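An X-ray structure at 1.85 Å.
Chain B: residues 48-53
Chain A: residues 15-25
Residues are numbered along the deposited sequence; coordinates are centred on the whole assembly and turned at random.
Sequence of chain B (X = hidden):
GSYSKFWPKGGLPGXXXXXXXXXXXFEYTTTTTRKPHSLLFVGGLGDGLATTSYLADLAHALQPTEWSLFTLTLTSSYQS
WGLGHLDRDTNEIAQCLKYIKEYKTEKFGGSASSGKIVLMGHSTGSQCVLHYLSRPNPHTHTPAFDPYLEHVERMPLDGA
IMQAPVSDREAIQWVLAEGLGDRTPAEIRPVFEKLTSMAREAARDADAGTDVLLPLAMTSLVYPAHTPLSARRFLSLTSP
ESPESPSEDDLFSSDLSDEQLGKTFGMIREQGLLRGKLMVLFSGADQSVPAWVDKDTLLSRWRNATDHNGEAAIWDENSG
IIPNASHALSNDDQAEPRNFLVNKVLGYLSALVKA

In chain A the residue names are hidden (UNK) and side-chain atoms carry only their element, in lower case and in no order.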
ATOM      1  N   GLY B  48       7.708   2.211  -5.984  1.00 54.68           N
ATOM      2  CA  GLY B  48       6.872   1.199  -6.644  1.00 56.24           C
ATOM      3  C   GLY B  48       5.624   1.745  -7.320  1.00 53.60           C
ATOM      4  O   GLY B  48       5.717   2.578  -8.222  1.00 52.92           O
ATOM      5  N   LEU B  49       4.459   1.256  -6.889  1.00 51.87           N
ATOM      6  CA  LEU B  49       3.160   1.668  -7.444  1.00 49.53           C
ATOM      7  C   LEU B  49       2.853   3.140  -7.164  1.00 47.31           C
ATOM      8  O   LEU B  49       2.324   3.842  -8.028  1.00 47.12           O
ATOM      9  CB  LEU B  49       2.038   0.777  -6.887  1.00 50.90           C
ATOM     10  CG  LEU B  49       0.588   1.053  -7.327  1.00 51.02           C
ATOM     11  CD1 LEU B  49      -0.154  -0.244  -7.624  1.00 50.22           C
ATOM     12  CD2 LEU B  49      -0.179   1.870  -6.295  1.00 53.97           C
ATOM     13  N   ALA B  50       3.193   3.593  -5.957  1.00 44.88           N
ATOM     14  CA  ALA B  50       2.957   4.972  -5.526  1.00 44.68           C
ATOM     15  C   ALA B  50       4.180   5.889  -5.677  1.00 44.09           C
ATOM     16  O   ALA B  50       4.255   6.923  -5.011  1.00 45.86           O
ATOM     17  CB  ALA B  50       2.482   4.973  -4.081  1.00 43.95           C
ATOM     18  N   THR B  51       5.136   5.522  -6.531  1.00 42.09           N
ATOM     19  CA  THR B  51       6.280   6.392  -6.800  1.00 44.16           C
ATOM     20  C   THR B  51       5.884   7.528  -7.730  1.00 46.15           C
ATOM     21  O   THR B  51       4.900   7.427  -8.468  1.00 48.18           O
ATOM     22  CB  THR B  51       7.470   5.630  -7.421  1.00 45.11           C
ATOM     23  OG1 THR B  51       8.654   6.426  -7.302  1.00 46.07           O
ATOM     24  CG2 THR B  51       7.233   5.287  -8.899  1.00 46.45           C
ATOM     25  N   THR B  52       6.666   8.601  -7.686  1.00 46.38           N
ATOM     26  CA  THR B  52       6.559   9.678  -8.658  1.00 48.09           C
ATOM     27  C   THR B  52       7.736   9.507  -9.615  1.00 47.89           C
ATOM     28  O   THR B  52       7.591   8.833 -10.638  1.00 44.69           O
ATOM     29  CB  THR B  52       6.520  11.056  -7.972  1.00 50.07           C
ATOM     30  OG1 THR B  52       7.659  11.208  -7.117  1.00 49.01           O
ATOM     31  CG2 THR B  52       5.247  11.186  -7.146  1.00 50.65           C
ATOM     32  N   SER B  53       8.895  10.073  -9.271  1.00 50.14           N
ATOM     33  CA  SER B  53      10.144   9.829  -9.997  1.00 51.14           C
ATOM     34  C   SER B  53      10.016  10.177 -11.502  1.00 48.97           C
ATOM     35  O   SER B  53       9.711  11.325 -11.832  1.00 49.76           O
ATOM     36  CB  SER B  53      10.607   8.386  -9.720  1.00 53.30           C
ATOM     37  OG  SER B  53      11.895   8.133 -10.244  1.00 53.84           O
TER
ATOM     38  N   UNK A  15      -8.313   5.301 -13.442  1.00 35.31           N
ATOM     39  CA  UNK A  15      -7.309   6.366 -13.391  1.00 35.95           C
ATOM     40  C   UNK A  15      -6.633   6.343 -12.023  1.00 34.87           C
ATOM     41  O   UNK A  15      -7.313   6.413 -10.995  1.00 35.33           O
ATOM     42  c   UNK A  15      -7.946   7.759 -13.621  1.00 37.89           C
ATOM     43  c   UNK A  15      -6.880   8.854 -13.611  1.00 36.81           C
ATOM     44  c   UNK A  15      -8.729   7.778 -14.943  1.00 39.60           C
ATOM     45  c   UNK A  15      -9.412   9.093 -15.264  1.00 40.68           C
ATOM     46  N   UNK A  16      -5.303   6.252 -12.017  1.00 33.84           N
ATOM     47  CA  UNK A  16      -4.518   6.350 -10.786  1.00 34.43           C
ATOM     48  C   UNK A  16      -4.107   7.802 -10.553  1.00 35.08           C
ATOM     49  O   UNK A  16      -3.379   8.384 -11.363  1.00 34.42           O
ATOM     50  c   UNK A  16      -2.469   5.303  -9.560  1.00 33.44           C
ATOM     51  c   UNK A  16      -3.269   4.566  -8.493  1.00 32.39           C
ATOM     52  c   UNK A  16      -1.159   4.580  -9.833  1.00 34.57           C
ATOM     53  c   UNK A  16      -3.277   5.455 -10.856  1.00 33.00           C
ATOM     54  N   UNK A  17      -4.581   8.374  -9.446  1.00 35.12           N
ATOM     55  CA  UNK A  17      -4.279   9.753  -9.063  1.00 36.39           C
ATOM     56  C   UNK A  17      -3.277   9.800  -7.921  1.00 36.13           C
ATOM     57  O   UNK A  17      -3.109   8.824  -7.197  1.00 36.07           O
ATOM     58  n   UNK A  17      -6.901  11.441 -10.490  1.00 38.31           N
ATOM     59  c   UNK A  17      -7.946  11.132 -11.234  1.00 38.47           C
ATOM     60  n   UNK A  17      -8.398   9.951 -10.851  1.00 37.29           N
ATOM     61  c   UNK A  17      -6.664  10.422  -9.593  1.00 37.15           C
ATOM     62  c   UNK A  17      -5.546  10.466  -8.601  1.00 37.01           C
ATOM     63  c   UNK A  17      -7.613   9.485  -9.826  1.00 37.05           C
ATOM     64  N   UNK A  18      -2.628  10.950  -7.771  1.00 36.83           N
ATOM     65  CA  UNK A  18      -1.783  11.253  -6.619  1.00 38.46           C
ATOM     66  C   UNK A  18      -2.398  12.438  -5.878  1.00 38.76           C
ATOM     67  O   UNK A  18      -2.321  13.571  -6.356  1.00 38.63           O
ATOM     68  c   UNK A  18       0.667   9.378  -7.967  1.00 38.88           C
ATOM     69  c   UNK A  18       0.567  10.415  -7.103  1.00 39.31           C
ATOM     70  n   UNK A  18       1.543  10.215  -6.151  1.00 39.88           N
ATOM     71  c   UNK A  18      -0.357  11.591  -7.075  1.00 40.21           C
ATOM     72  c   UNK A  18       2.202   9.105  -6.427  1.00 39.69           C
ATOM     73  n   UNK A  18       1.690   8.577  -7.524  1.00 39.05           N
ATOM     74  N   UNK A  19      -3.023  12.174  -4.729  1.00 38.74           N
ATOM     75  CA  UNK A  19      -3.582  13.246  -3.888  1.00 38.29           C
ATOM     76  C   UNK A  19      -2.536  13.854  -2.937  1.00 40.24           C
ATOM     77  O   UNK A  19      -2.692  14.992  -2.491  1.00 41.83           O
ATOM     78  c   UNK A  19      -4.701  11.833  -2.000  1.00 35.11           C
ATOM     79  c   UNK A  19      -4.670   9.571  -1.122  1.00 34.31           C
ATOM     80  c   UNK A  19      -4.460  10.066   0.154  1.00 34.13           C
ATOM     81  c   UNK A  19      -4.506  12.306  -0.702  1.00 34.29           C
ATOM     82  c   UNK A  19      -4.797  10.452  -2.188  1.00 34.77           C
ATOM     83  c   UNK A  19      -4.863  12.794  -3.160  1.00 36.58           C
ATOM     84  o   UNK A  19      -4.337   9.200   1.214  1.00 34.63           O
ATOM     85  c   UNK A  19      -4.375  11.434   0.369  1.00 33.59           C
ATOM     86  N   UNK A  20      -1.489  13.088  -2.624  1.00 42.31           N
ATOM     87  CA  UNK A  20      -0.221  13.637  -2.120  1.00 43.53           C
ATOM     88  C   UNK A  20       0.899  13.097  -3.011  1.00 47.00           C
ATOM     89  O   UNK A  20       0.638  12.336  -3.945  1.00 46.92           O
ATOM     90  c   UNK A  20       0.055  13.267  -0.640  1.00 40.76           C
ATOM     91  o   UNK A  20       0.455  11.893  -0.535  1.00 38.97           O
ATOM     92  c   UNK A  20      -1.171  13.512   0.232  1.00 39.96           C
ATOM     93  N   UNK A  21       2.140  13.487  -2.724  1.00 50.84           N
ATOM     94  CA  UNK A  21       3.301  12.952  -3.448  1.00 53.22           C
ATOM     95  C   UNK A  21       3.524  11.462  -3.144  1.00 47.95           C
ATOM     96  O   UNK A  21       3.999  10.720  -4.005  1.00 47.85           O
ATOM     97  o   UNK A  21       3.514  15.292  -5.682  1.00 78.76           O
ATOM     98  c   UNK A  21       4.534  15.226  -3.525  1.00 71.00           C
ATOM     99  o   UNK A  21       5.652  15.766  -5.560  1.00 81.54           O
ATOM    100  c   UNK A  21       4.569  15.443  -5.029  1.00 77.88           C
ATOM    101  c   UNK A  21       4.570  13.754  -3.122  1.00 62.20           C
ATOM    102  N   UNK A  22       3.164  11.039  -1.930  1.00 45.26           N
ATOM    103  CA  UNK A  22       3.328   9.654  -1.469  1.00 45.30           C
ATOM    104  C   UNK A  22       2.076   8.783  -1.658  1.00 42.89           C
ATOM    105  O   UNK A  22       2.199   7.577  -1.886  1.00 45.17           O
ATOM    106  c   UNK A  22       4.040   8.217   0.515  1.00 50.73           C
ATOM    107  o   UNK A  22       4.860  10.472   0.240  1.00 50.66           O
ATOM    108  c   UNK A  22       3.716   9.634   0.030  1.00 47.96           C
ATOM    109  N   UNK A  23       0.888   9.382  -1.559  1.00 38.69           N
ATOM    110  CA  UNK A  23      -0.369   8.627  -1.465  1.00 36.07           C
ATOM    111  C   UNK A  23      -1.222   8.752  -2.725  1.00 34.07           C
ATOM    112  O   UNK A  23      -1.273   9.818  -3.346  1.00 34.49           O
ATOM    113  c   UNK A  23      -0.407   8.988   1.100  1.00 39.38           C
ATOM    114  c   UNK A  23      -1.135   9.736   2.207  1.00 40.70           C
ATOM    115  c   UNK A  23      -0.181   7.535   1.493  1.00 38.79           C
ATOM    116  c   UNK A  23      -1.160   9.089  -0.236  1.00 37.70           C
ATOM    117  N   UNK A  24      -1.900   7.657  -3.078  1.00 33.48           N
ATOM    118  CA  UNK A  24      -2.678   7.564  -4.320  1.00 34.15           C
ATOM    119  C   UNK A  24      -4.142   7.224  -4.073  1.00 35.10           C
ATOM    120  O   UNK A  24      -4.496   6.649  -3.038  1.00 35.94           O
ATOM    121  c   UNK A  24      -2.043   5.115  -4.725  1.00 35.17           C
ATOM    122  c   UNK A  24      -0.707   6.956  -5.775  1.00 36.27           C
ATOM    123  c   UNK A  24      -2.090   6.524  -5.314  1.00 35.08           C
ATOM    124  N   UNK A  25      -4.979   7.589  -5.041  1.00 36.45           N
ATOM    125  CA  UNK A  25      -6.374   7.159  -5.080  1.00 37.79           C
ATOM    126  C   UNK A  25      -6.708   6.682  -6.497  1.00 37.42           C
ATOM    127  O   UNK A  25      -6.378   7.357  -7.476  1.00 37.07           O
ATOM    128  o   UNK A  25      -8.700   7.778  -4.650  1.00 40.59           O
ATOM    129  c   UNK A  25      -7.241   9.548  -5.394  1.00 39.76           C
ATOM    130  c   UNK A  25      -7.352   8.258  -4.583  1.00 39.38           C
TER
HETATM  131  O   HOH W   1       2.485   6.362  -8.905  1.00 43.29           O

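Position 15 of chain A has four side-chain carbons, forked at the first, with one arm two carbons long. This is isoleucine, A:Ile15, whose branched chain suits a strand; it lies out of reach of chain B. Position 16 also carries four carbons, but forked at the second, so it is A:Leu16. It points toward chain B, and its CD2 lies 4.0 Å from B:Leu49 O.

At position 17 one carbon leads to a five-membered ring of three carbons and two nitrogens: A:His17. It makes no contact with chain B, and its ring nitrogens find partners elsewhere in the structure. Position 18 repeats the pattern, this time facing chain B, and is A:His18. Its CE1 lies 3.3 Å from B:Ala50 O, which sits at the ring edge, near its plane. On one side of the ring, ND1 donates to the backbone O of position 20 (3.2 Å). On the other, NE2 is 2.7 Å from a water, which donates to B:Leu49 O and B:Thr51 O, each 2.7 Å from the water oxygen. Imidazole suits this place because its two nitrogens diverge, one toward its own loop and one toward the water.

Position 19, a six-carbon ring bearing one oxygen, is A:Tyr19, turned out of reach. Position 20 has one carbon carrying an oxygen and a carbon. It is A:Thr20, whose OG1 accepts from the backbone N of position 23 at 2.7 Å, a short side chain tying up the turn.

Position 21 has three carbons, the last carrying two oxygens: A:Glu21. Its carboxylate is exposed, while its backbone O lies 3.4 Å from B:Thr52 CG2. Position 22, a carbon carrying one oxygen and one carbon, is A:Thr22. The side chain points away, a polar group on an exposed site, yet its backbone O is 3.4 Å from B:Ala50 CB.

Position 23 has four carbons forked at the second. This is A:Leu23, buried and pointing away from chain B. Position 24, one carbon carrying two more, is A:Val24; its CG1 meets B:Ala50 CB and its CG2 meets B:Leu49 CD2, both at 4.1 Å. Position 25, one carbon with an oxygen and a carbon, is A:Thr25, whose backbone pairs with A:His17.

No direct hydrogen bond crosses the contact. B:Leu49 and B:Ala50, within a type I turn, pack against A:Val24, B:Thr52 CG2 rests near the loop backbone, and the water links A:His18 to two chain B carbonyls.

Chain A 15-25: ILHHYTETLVT
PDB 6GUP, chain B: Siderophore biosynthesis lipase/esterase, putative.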